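Local atomic coordinates of phenylalanine--tRNA ligase beta subunit (Pyrococcus horikoshii, PDB entry 2CXI), a protein that forms, with the alpha subunit, a tetrameric ligase that uses ATP to attach L-phenylalanine to tRNA(Phe), and is represented here by its N-terminal part. Residues 287-292 and 333-338; 311-316 and 322-327; 327-332 and 339-344. All coordinates share one frame; numbering follows the deposited sequence. Where two conformers were deposited one is given.

Interaction 1 (287-292 and 333-338)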
loop_
_atom_site.group_PDB
_atom_site.type_symbol
_atom_site.label_atom_id
_atom_site.label_comp_id
_atom_site.label_asym_id
_atom_site.label_seq_id
_atom_site.Cartn_x
_atom_site.Cartn_y
_atom_site.Cartn_z
ATOM N N LEU A 287 8.972 -49.461 -22.037
ATOM C CA LEU A 287 8.352 -49.644 -23.361
ATOM C C LEU A 287 8.018 -51.108 -23.684
ATOM O O LEU A 287 7.100 -51.400 -24.453
ATOM C CB LEU A 287 9.206 -49.031 -24.454
ATOM C CG LEU A 287 9.291 -47.503 -24.295
ATOM C CD1 LEU A 287 10.428 -46.958 -25.090
ATOM C CD2 LEU A 287 7.997 -46.826 -24.697
ATOM N N ASP A 288 8.746 -52.034 -23.070
ATOM C CA ASP A 288 8.420 -53.441 -23.300
ATOM C C ASP A 288 7.104 -53.841 -22.599
ATOM O O ASP A 288 6.431 -54.743 -23.063
ATOM C CB ASP A 288 9.597 -54.366 -22.996
ATOM C CG ASP A 288 9.516 -55.679 -23.778
ATOM O OD1 ASP A 288 9.641 -55.700 -25.037
ATOM O OD2 ASP A 288 9.287 -56.737 -23.196
ATOM N N TYR A 289 6.714 -53.131 -21.531
ATOM C CA TYR A 289 5.390 -53.318 -20.933
ATOM C C TYR A 289 4.305 -52.997 -21.971
ATOM O O TYR A 289 3.356 -53.756 -22.147
ATOM C CB TYR A 289 5.201 -52.464 -19.687
ATOM C CG TYR A 289 3.775 -52.433 -19.155
ATOM C CD1 TYR A 289 2.841 -51.476 -19.599
ATOM C CD2 TYR A 289 3.380 -53.325 -18.160
ATOM C CE1 TYR A 289 1.529 -51.468 -19.086
ATOM C CE2 TYR A 289 2.086 -53.320 -17.647
ATOM C CZ TYR A 289 1.175 -52.391 -18.106
ATOM O OH TYR A 289 -0.078 -52.413 -17.554
ATOM N N ILE A 290 4.484 -51.886 -22.678
ATOM C CA ILE A 290 3.553 -51.484 -23.714
ATOM C C ILE A 290 3.434 -52.533 -24.840
ATOM O O ILE A 290 2.307 -52.906 -25.261
ATOM C CB ILE A 290 3.956 -50.080 -24.279
ATOM C CG1 ILE A 290 3.947 -49.007 -23.171
ATOM C CG2 ILE A 290 3.048 -49.681 -25.443
ATOM C CD1 ILE A 290 2.583 -48.689 -22.653
ATOM N N ARG A 291 4.586 -52.979 -25.358
ATOM C CA ARG A 291 4.599 -54.063 -26.362
ATOM C C ARG A 291 3.933 -55.342 -25.849
ATOM O O ARG A 291 3.020 -55.854 -26.488
ATOM C CB ARG A 291 6.034 -54.377 -26.799
ATOM C CG ARG A 291 6.480 -53.523 -27.942
ATOM C CD ARG A 291 7.899 -53.842 -28.459
ATOM N NE ARG A 291 8.910 -53.524 -27.461
ATOM C CZ ARG A 291 9.489 -52.355 -27.329
ATOM N NH1 ARG A 291 9.178 -51.367 -28.148
ATOM N NH2 ARG A 291 10.404 -52.187 -26.380
ATOM N N LYS A 292 4.372 -55.831 -24.693
ATOM C CA LYS A 292 3.921 -57.118 -24.181
ATOM C C LYS A 292 2.422 -57.148 -23.867
ATOM O O LYS A 292 1.737 -58.141 -24.124
ATOM C CB LYS A 292 4.756 -57.519 -22.959
ATOM C CG LYS A 292 6.162 -58.035 -23.312
ATOM C CD LYS A 292 6.090 -59.330 -24.183
ATOM C CE LYS A 292 7.184 -59.408 -25.237
ATOM N NZ LYS A 292 8.544 -59.189 -24.671
HETATM N N MSE A 333 -2.765 -42.931 -13.444
HETATM C CA MSE A 333 -2.423 -43.519 -12.133
HETATM C C MSE A 333 -1.512 -44.742 -12.288
HETATM O O MSE A 333 -0.578 -44.935 -11.517
HETATM C CB MSE A 333 -3.695 -43.957 -11.402
HETATM C CG MSE A 333 -4.140 -43.109 -10.226
HETATM SE SE MSE A 333 -6.069 -43.283 -9.872
HETATM C CE MSE A 333 -5.988 -43.266 -7.942
ATOM N N HIS A 334 -1.779 -45.550 -13.315
ATOM C CA HIS A 334 -1.104 -46.838 -13.477
ATOM C C HIS A 334 -0.510 -46.999 -14.880
ATOM O O HIS A 334 -0.968 -46.358 -15.823
ATOM C CB HIS A 334 -2.116 -47.970 -13.229
ATOM C CG HIS A 334 -2.794 -47.902 -11.896
ATOM N ND1 HIS A 334 -2.096 -47.904 -10.710
ATOM C CD2 HIS A 334 -4.107 -47.810 -11.564
ATOM C CE1 HIS A 334 -2.943 -47.823 -9.699
ATOM N NE2 HIS A 334 -4.171 -47.776 -10.188
ATOM N N ALA A 335 0.472 -47.893 -15.019
ATOM C CA ALA A 335 1.041 -48.229 -16.342
ATOM C C ALA A 335 -0.034 -48.570 -17.399
ATOM O O ALA A 335 0.096 -48.189 -18.594
ATOM C CB ALA A 335 2.081 -49.336 -16.229
ATOM N N ARG A 336 -1.113 -49.227 -16.970
ATOM C CA ARG A 336 -2.188 -49.570 -17.936
ATOM C C ARG A 336 -2.874 -48.294 -18.533
ATOM O O ARG A 336 -3.517 -48.369 -19.573
ATOM C CB ARG A 336 -3.238 -50.487 -17.320
ATOM C CG ARG A 336 -4.117 -49.777 -16.264
ATOM C CD ARG A 336 -5.332 -50.544 -15.819
ATOM N NE ARG A 336 -5.898 -50.016 -14.564
ATOM C CZ ARG A 336 -6.730 -50.703 -13.791
ATOM N NH1 ARG A 336 -7.065 -51.964 -14.095
ATOM N NH2 ARG A 336 -7.220 -50.139 -12.698
ATOM N N ASP A 337 -2.767 -47.154 -17.847
ATOM C CA ASP A 337 -3.302 -45.878 -18.381
ATOM C C ASP A 337 -2.455 -45.359 -19.565
ATOM O O ASP A 337 -3.012 -44.810 -20.507
ATOM C CB ASP A 337 -3.428 -44.782 -17.300
ATOM C CG ASP A 337 -4.274 -45.200 -16.125
ATOM O OD1 ASP A 337 -5.320 -45.845 -16.333
ATOM O OD2 ASP A 337 -3.969 -44.930 -14.943
ATOM N N ILE A 338 -1.118 -45.509 -19.483
ATOM C CA ILE A 338 -0.253 -45.197 -20.615
ATOM C C ILE A 338 -0.579 -46.132 -21.776
ATOM O O ILE A 338 -0.667 -45.704 -22.933
ATOM C CB ILE A 338 1.242 -45.311 -20.246
ATOM C CG1 ILE A 338 1.546 -44.569 -18.912
ATOM C CG2 ILE A 338 2.100 -44.770 -21.388
ATOM C CD1 ILE A 338 1.056 -43.031 -18.891
#
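The ring of Y289 receives the methyl group of A335 over one face: CB of A335 lies 3.9 Å from the ring centroid, 25° off the normal, a CH-pi contact displaced toward the rim on the CE1 side. CE1 of Y289 makes the closest carbon contact, 3.6 Å from A335 CB. The hydroxyl reaches past A335 to R336, where OH of Y289 stands 3.7 Å from R336 CB; it also lies near R336 N, but the angle is too poor for a hydrogen bond. CG of Y289 is anti to the backbone N (chi1 170°), which carries the ring off helix 287-294 toward the first turn of helix 335-346. The R291 guanidinium, on the same helix, turns away from this contact: L287 O lies over the centre of one face, D288 OD1 sits in plane at the edge and takes a weak bond from NE, and NH1 goes on to D300 and L298 O. K292 NZ reaches the other oxygen of D288, OD2, at 3.0 Å.

Both helices belong to the B5 domain, and apolar packing joins them one residue further along, at I290. CD1 of I290 approaches CG2 of I338 at 4.1 Å, the two side chains crossing at about a right angle; I338 continues inward onto F283, V285 and L307. Pointing away from helix 287-294, D337, a predicted magnesium ligand, ties down the preceding chain. Its OD2 takes hydrogen bonds from M333 N and H334 N, each 2.8 Å long, arriving from opposite faces of the carboxylate plane.

Interaction 2 (311-316 and 322-327)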
loop_
_atom_site.group_PDB
_atom_site.type_symbol
_atom_site.label_atom_id
_atom_site.label_comp_id
_atom_site.label_asym_id
_atom_site.label_seq_id
_atom_site.Cartn_x
_atom_site.Cartn_y
_atom_site.Cartn_z
HETATM N N MSE A 311 -0.317 -36.092 -26.485
HETATM C CA MSE A 311 0.106 -34.881 -25.768
HETATM C C MSE A 311 1.153 -35.150 -24.697
HETATM O O MSE A 311 1.309 -34.345 -23.761
HETATM C CB MSE A 311 -1.083 -34.094 -25.192
HETATM C CG MSE A 311 -2.113 -33.703 -26.263
HETATM SE SE MSE A 311 -3.520 -32.569 -25.574
HETATM C CE MSE A 311 -4.215 -33.686 -24.379
ATOM N N TYR A 312 1.916 -36.238 -24.858
ATOM C CA TYR A 312 3.006 -36.508 -23.916
ATOM C C TYR A 312 4.336 -35.990 -24.436
ATOM O O TYR A 312 4.614 -36.053 -25.627
ATOM C CB TYR A 312 3.221 -38.008 -23.621
ATOM C CG TYR A 312 2.123 -38.732 -22.892
ATOM C CD1 TYR A 312 2.196 -38.958 -21.499
ATOM C CD2 TYR A 312 1.051 -39.273 -23.604
ATOM C CE1 TYR A 312 1.187 -39.664 -20.836
ATOM C CE2 TYR A 312 0.044 -39.981 -22.940
ATOM C CZ TYR A 312 0.125 -40.189 -21.589
ATOM O OH TYR A 312 -0.876 -40.902 -20.963
ATOM N N GLU A 313 5.183 -35.545 -23.511
ATOM C CA GLU A 313 6.598 -35.457 -23.797
ATOM C C GLU A 313 7.198 -36.802 -23.476
ATOM O O GLU A 313 6.832 -37.422 -22.482
ATOM C CB GLU A 313 7.302 -34.359 -22.990
ATOM C CG GLU A 313 8.807 -34.342 -23.219
ATOM C CD GLU A 313 9.497 -33.346 -22.318
ATOM O OE1 GLU A 313 9.404 -32.142 -22.608
ATOM O OE2 GLU A 313 10.118 -33.783 -21.329
ATOM N N VAL A 314 8.105 -37.267 -24.325
ATOM C CA VAL A 314 8.628 -38.633 -24.216
ATOM C C VAL A 314 10.160 -38.599 -24.386
ATOM O O VAL A 314 10.655 -38.128 -25.413
ATOM C CB VAL A 314 8.056 -39.571 -25.340
ATOM C CG1 VAL A 314 8.603 -40.984 -25.169
ATOM C CG2 VAL A 314 6.514 -39.561 -25.383
ATOM N N GLU A 315 10.860 -39.086 -23.363
ATOM C CA GLU A 315 12.310 -39.249 -23.361
ATOM C C GLU A 315 12.612 -40.720 -23.088
ATOM O O GLU A 315 12.345 -41.211 -21.998
ATOM C CB GLU A 315 12.966 -38.365 -22.279
ATOM C CG GLU A 315 14.319 -38.902 -21.803
ATOM C CD GLU A 315 15.105 -37.910 -20.946
ATOM O OE1 GLU A 315 15.149 -38.084 -19.688
ATOM O OE2 GLU A 315 15.680 -36.957 -21.538
ATOM N N ILE A 316 13.168 -41.404 -24.082
ATOM C CA ILE A 316 13.476 -42.825 -23.938
ATOM C C ILE A 316 14.958 -43.021 -23.682
ATOM O O ILE A 316 15.788 -42.540 -24.455
ATOM C CB ILE A 316 13.083 -43.621 -25.192
ATOM C CG1 ILE A 316 11.574 -43.517 -25.473
ATOM C CG2 ILE A 316 13.530 -45.106 -25.025
ATOM C CD1 ILE A 316 11.238 -43.924 -26.909
ATOM N N LYS A 322 10.601 -41.841 -19.899
ATOM C CA LYS A 322 10.260 -40.791 -18.935
ATOM C C LYS A 322 9.261 -39.835 -19.623
ATOM O O LYS A 322 9.566 -39.234 -20.649
ATOM C CB LYS A 322 11.522 -40.049 -18.491
ATOM C CG LYS A 322 12.415 -40.831 -17.509
ATOM C CD LYS A 322 13.581 -39.921 -16.996
ATOM C CE LYS A 322 13.926 -40.238 -15.543
ATOM N NZ LYS A 322 14.291 -38.994 -14.732
ATOM N N LEU A 323 8.064 -39.729 -19.061
ATOM C CA LEU A 323 6.961 -38.991 -19.717
ATOM C C LEU A 323 6.630 -37.734 -18.941
ATOM O O LEU A 323 6.728 -37.735 -17.724
ATOM C CB LEU A 323 5.690 -39.844 -19.736
ATOM C CG LEU A 323 5.849 -41.245 -20.334
ATOM C CD1 LEU A 323 4.538 -42.046 -20.109
ATOM C CD2 LEU A 323 6.216 -41.118 -21.810
ATOM N N LYS A 324 6.230 -36.691 -19.661
ATOM C CA LYS A 324 5.540 -35.564 -19.054
ATOM C C LYS A 324 4.174 -35.446 -19.757
ATOM O O LYS A 324 4.076 -35.710 -20.937
ATOM C CB LYS A 324 6.341 -34.266 -19.216
ATOM C CG LYS A 324 7.623 -34.250 -18.372
ATOM C CD LYS A 324 8.330 -32.957 -18.503
ATOM C CE LYS A 324 9.628 -33.040 -17.703
ATOM N NZ LYS A 324 10.507 -31.942 -18.141
ATOM N N TYR A 325 3.157 -35.031 -19.013
ATOM C CA TYR A 325 1.829 -34.812 -19.585
ATOM C C TYR A 325 1.188 -33.566 -18.981
ATOM O O TYR A 325 1.646 -33.075 -17.922
ATOM C CB TYR A 325 0.966 -36.082 -19.416
ATOM C CG TYR A 325 0.692 -36.497 -17.964
ATOM C CD1 TYR A 325 1.571 -37.346 -17.274
ATOM C CD2 TYR A 325 -0.455 -36.063 -17.304
ATOM C CE1 TYR A 325 1.300 -37.777 -15.946
ATOM C CE2 TYR A 325 -0.737 -36.462 -15.995
ATOM C CZ TYR A 325 0.138 -37.319 -15.316
ATOM O OH TYR A 325 -0.159 -37.698 -14.010
ATOM N N PRO A 326 0.168 -33.019 -19.659
ATOM C CA PRO A 326 -0.410 -31.705 -19.283
ATOM C C PRO A 326 -0.996 -31.708 -17.872
ATOM O O PRO A 326 -1.548 -32.724 -17.434
ATOM C CB PRO A 326 -1.543 -31.515 -20.292
ATOM C CG PRO A 326 -1.181 -32.403 -21.451
ATOM C CD PRO A 326 -0.480 -33.584 -20.869
ATOM N N ALA A 327 -0.844 -30.588 -17.156
ATOM C CA ALA A 327 -1.359 -30.448 -15.778
ATOM C C ALA A 327 -2.888 -30.408 -15.735
ATOM O O ALA A 327 -3.466 -30.455 -14.644
ATOM C CB ALA A 327 -0.801 -29.156 -15.130
HETATM O O HOH W 1 10.159 -36.559 -20.130
#
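V314 and L323 lie side by side on the buried face of a beta hairpin, CG2 of V314 3.9 Å from CD2 of L323, as a non-hydrogen-bonded antiparallel pair. The hairpin, strands 313-317 and 320-325, forms part of the three-stranded sheet of the B5 domain, with strand 281-286 on the other side of 320-325. Y312 extends this apolar layer: its CD1 rests 3.8 Å from CB of Y325, and CD1 of Y312 also meets CB and CD1 of L323. With CG beside the backbone N (chi1 -66°), the Y312 ring reaches from the hairpin to helix 335-346, where its OH hydrogen-bonds D341. A phenylalanine here lacks that hydroxyl and would probably leave the buried D341 OD2 without one of its hydrogen-bond partners, with R329 left to hold it. M311, whose positive phi ends helix 300-309 in a Schellman motif, sets its CB 4.1 Å from CG of P326, and its selenomethionine side chain packs on R67, Q68 and W71 of helix 62-72.

Two hydrogen-bonded pairs flank V314 and L323. E313 and K324 exchange both backbone bonds, E313 N to K324 O at 2.8 Å; E315 and K322 do the same. In addition, L323 CA makes a CA-H...O contact with E313 O. On the polar face, E313 and K324 run alongside each other with extended chains, the carboxylate against the lysine methylenes: OE2 of E313 is 3.4 Å from CD of K324, while its salt bridge to K324 NZ is long, at 3.7 Å. One water donates to OE2 of E313 at 3.0 Å and to K322 O at 2.8 Å, bridging from carboxylate to backbone.

Interaction 3 (327-332 and 339-344)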
loop_
_atom_site.group_PDB
_atom_site.type_symbol
_atom_site.label_atom_id
_atom_site.label_comp_id
_atom_site.label_asym_id
_atom_site.label_seq_id
_atom_site.Cartn_x
_atom_site.Cartn_y
_atom_site.Cartn_z
ATOM N N ALA A 327 -0.844 -30.588 -17.156
ATOM C CA ALA A 327 -1.359 -30.448 -15.778
ATOM C C ALA A 327 -2.888 -30.408 -15.735
ATOM O O ALA A 327 -3.466 -30.455 -14.644
ATOM C CB ALA A 327 -0.801 -29.156 -15.130
ATOM N N PHE A 328 -3.537 -30.296 -16.902
ATOM C CA PHE A 328 -5.029 -30.374 -16.984
ATOM C C PHE A 328 -5.595 -31.830 -16.904
ATOM O O PHE A 328 -6.818 -32.028 -16.898
ATOM C CB PHE A 328 -5.596 -29.567 -18.186
ATOM C CG PHE A 328 -5.141 -30.049 -19.561
ATOM C CD1 PHE A 328 -4.392 -29.210 -20.372
ATOM C CD2 PHE A 328 -5.508 -31.311 -20.062
ATOM C CE1 PHE A 328 -3.959 -29.616 -21.634
ATOM C CE2 PHE A 328 -5.113 -31.726 -21.338
ATOM C CZ PHE A 328 -4.323 -30.884 -22.132
ATOM N N ARG A 329 -4.690 -32.826 -16.831
ATOM C CA ARG A 329 -5.070 -34.236 -16.647
ATOM C C ARG A 329 -4.728 -34.708 -15.241
ATOM O O ARG A 329 -3.676 -34.356 -14.693
ATOM C CB ARG A 329 -4.330 -35.152 -17.635
ATOM C CG ARG A 329 -4.703 -35.011 -19.121
ATOM C CD ARG A 329 -4.055 -36.072 -19.956
ATOM N NE ARG A 329 -4.493 -37.448 -19.646
ATOM C CZ ARG A 329 -4.155 -38.495 -20.412
ATOM N NH1 ARG A 329 -3.364 -38.300 -21.480
ATOM N NH2 ARG A 329 -4.574 -39.720 -20.118
ATOM N N ASP A 330 -5.622 -35.480 -14.643
ATOM C CA ASP A 330 -5.297 -36.140 -13.396
ATOM C C ASP A 330 -5.811 -37.590 -13.386
ATOM O O ASP A 330 -5.940 -38.200 -12.323
ATOM C CB ASP A 330 -5.764 -35.317 -12.160
ATOM C CG ASP A 330 -7.265 -35.464 -11.866
ATOM O OD1 ASP A 330 -8.015 -36.011 -12.737
ATOM O OD2 ASP A 330 -7.780 -35.051 -10.785
ATOM N N ASP A 331 -6.070 -38.141 -14.574
ATOM C CA ASP A 331 -6.577 -39.495 -14.710
ATOM C C ASP A 331 -5.494 -40.572 -14.770
ATOM O O ASP A 331 -5.814 -41.753 -14.660
ATOM C CB ASP A 331 -7.431 -39.639 -15.983
ATOM C CG ASP A 331 -6.665 -39.291 -17.244
ATOM O OD1 ASP A 331 -5.989 -38.219 -17.267
ATOM O OD2 ASP A 331 -6.676 -40.027 -18.268
ATOM N N ILE A 332 -4.238 -40.191 -14.964
ATOM C CA ILE A 332 -3.152 -41.163 -15.080
ATOM C C ILE A 332 -2.716 -41.616 -13.690
ATOM O O ILE A 332 -2.378 -40.778 -12.846
ATOM C CB ILE A 332 -1.981 -40.572 -15.865
ATOM C CG1 ILE A 332 -2.386 -40.334 -17.325
ATOM C CG2 ILE A 332 -0.772 -41.508 -15.816
ATOM C CD1 ILE A 332 -1.436 -39.435 -18.058
ATOM N N LEU A 339 -0.748 -47.419 -21.442
ATOM C CA LEU A 339 -1.081 -48.425 -22.463
ATOM C C LEU A 339 -2.370 -48.078 -23.198
ATOM O O LEU A 339 -2.462 -48.209 -24.431
ATOM C CB LEU A 339 -1.193 -49.830 -21.809
ATOM C CG LEU A 339 -1.766 -50.973 -22.693
ATOM C CD1 LEU A 339 -0.944 -51.187 -23.961
ATOM C CD2 LEU A 339 -1.854 -52.279 -21.825
ATOM N N GLU A 340 -3.373 -47.638 -22.446
ATOM C CA GLU A 340 -4.651 -47.228 -23.063
ATOM C C GLU A 340 -4.460 -46.107 -24.074
ATOM O O GLU A 340 -5.026 -46.129 -25.159
ATOM C CB GLU A 340 -5.658 -46.789 -21.982
ATOM C CG GLU A 340 -7.115 -46.792 -22.425
ATOM C CD GLU A 340 -7.622 -48.207 -22.724
ATOM O OE1 GLU A 340 -7.053 -49.194 -22.200
ATOM O OE2 GLU A 340 -8.605 -48.352 -23.471
ATOM N N ASP A 341 -3.639 -45.118 -23.734
ATOM C CA ASP A 341 -3.450 -43.974 -24.658
ATOM C C ASP A 341 -2.716 -44.401 -25.929
ATOM O O ASP A 341 -2.985 -43.889 -27.008
ATOM C CB ASP A 341 -2.689 -42.823 -23.973
ATOM C CG ASP A 341 -3.564 -42.015 -23.023
ATOM O OD1 ASP A 341 -4.803 -42.163 -23.074
ATOM O OD2 ASP A 341 -3.081 -41.184 -22.219
ATOM N N VAL A 342 -1.758 -45.313 -25.792
ATOM C CA VAL A 342 -1.084 -45.922 -26.983
ATOM C C VAL A 342 -2.101 -46.617 -27.908
ATOM O O VAL A 342 -2.051 -46.450 -29.156
ATOM C CB VAL A 342 0.058 -46.895 -26.561
ATOM C CG1 VAL A 342 0.662 -47.633 -27.790
ATOM C CG2 VAL A 342 1.176 -46.124 -25.851
ATOM N N LEU A 343 -3.019 -47.383 -27.301
ATOM C CA LEU A 343 -4.033 -48.113 -28.063
ATOM C C LEU A 343 -4.958 -47.137 -28.753
ATOM O O LEU A 343 -5.274 -47.309 -29.912
ATOM C CB LEU A 343 -4.838 -49.084 -27.170
ATOM C CG LEU A 343 -4.080 -50.256 -26.557
ATOM C CD1 LEU A 343 -4.956 -51.060 -25.574
ATOM C CD2 LEU A 343 -3.475 -51.191 -27.626
ATOM N N ILE A 344 -5.348 -46.075 -28.049
ATOM C CA ILE A 344 -6.176 -45.036 -28.639
ATOM C C ILE A 344 -5.504 -44.375 -29.838
ATOM O O ILE A 344 -6.115 -44.258 -30.907
ATOM C CB ILE A 344 -6.545 -43.953 -27.576
ATOM C CG1 ILE A 344 -7.441 -44.539 -26.469
ATOM C CG2 ILE A 344 -7.192 -42.760 -28.277
ATOM C CD1 ILE A 344 -7.678 -43.544 -25.304
#
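A salt-bridge network centred on R329 joins D331 and D341, two of the four residues predicted to bind magnesium at a site shared with the alpha subunit, within the B5 domain. Across the contact the grip is end-on: NH1 and NH2 of R329 both donate to the single oxygen OD2 of D341, each at 3.0 Å. That oxygen lies close to the guanidinium plane, although the carboxylate itself is turned 57° against it. NH2 meets OD2 on its syn lone pair; NH1 comes on the syn side too, but 31° out of the carboxylate plane. OD2 of D341 also hydrogen-bonds the hydroxyl of Y312, so that three hydrogen bonds from two residues converge on one oxygen of a buried side chain.

Within the loop, D331 takes the NE/NH2 edge of R329 side-on, one nitrogen to each oxygen: NE to OD1 of D331 at 2.9 Å and nearly straight, NH2 to OD2 of D331 at 2.8 Å. NH2 therefore serves both aspartates. A bend at chi3 of R329 (64°) turns the otherwise extended chain so that the guanidinium lies between them, and four hydrogen bonds from its three nitrogens fix its rotation. Over the centre of one face sits CD1 of I332, 3.7 Å above the plane.

The loop 327-332 leads from strand 320-325 to helix 335-346, so the network fastens it to the helix that follows. Beside it, F328 packs on helix 240-255 and makes a cation-pi contact with R67, I332 leans on F283 of strand 281-286, and V342 on the helix turns to I290 of helix 287-294.

In the fold
The three contacts lie in one B5 domain, their centres 10 to 14 Å apart, and helix 335-346 takes part in interactions 1 and 3. Interaction 2 meets interaction 3 through Y312 OH and D341 OD2, 2.6 Å apart, and through I332, whose CD1 is 3.6 Å from Y325 CD2. Interaction 1 reaches the hairpin through I338, with CD1 3.8 Å from L323 CD1, and the loop through the same atom, 3.9 Å from I332 CG2. I338 and I332 thus meet where helix, hairpin and loop converge. Beside this core lie the predicted magnesium ligands: D337 in interaction 1, and D331, E340 and D341 in the segments of interaction 3.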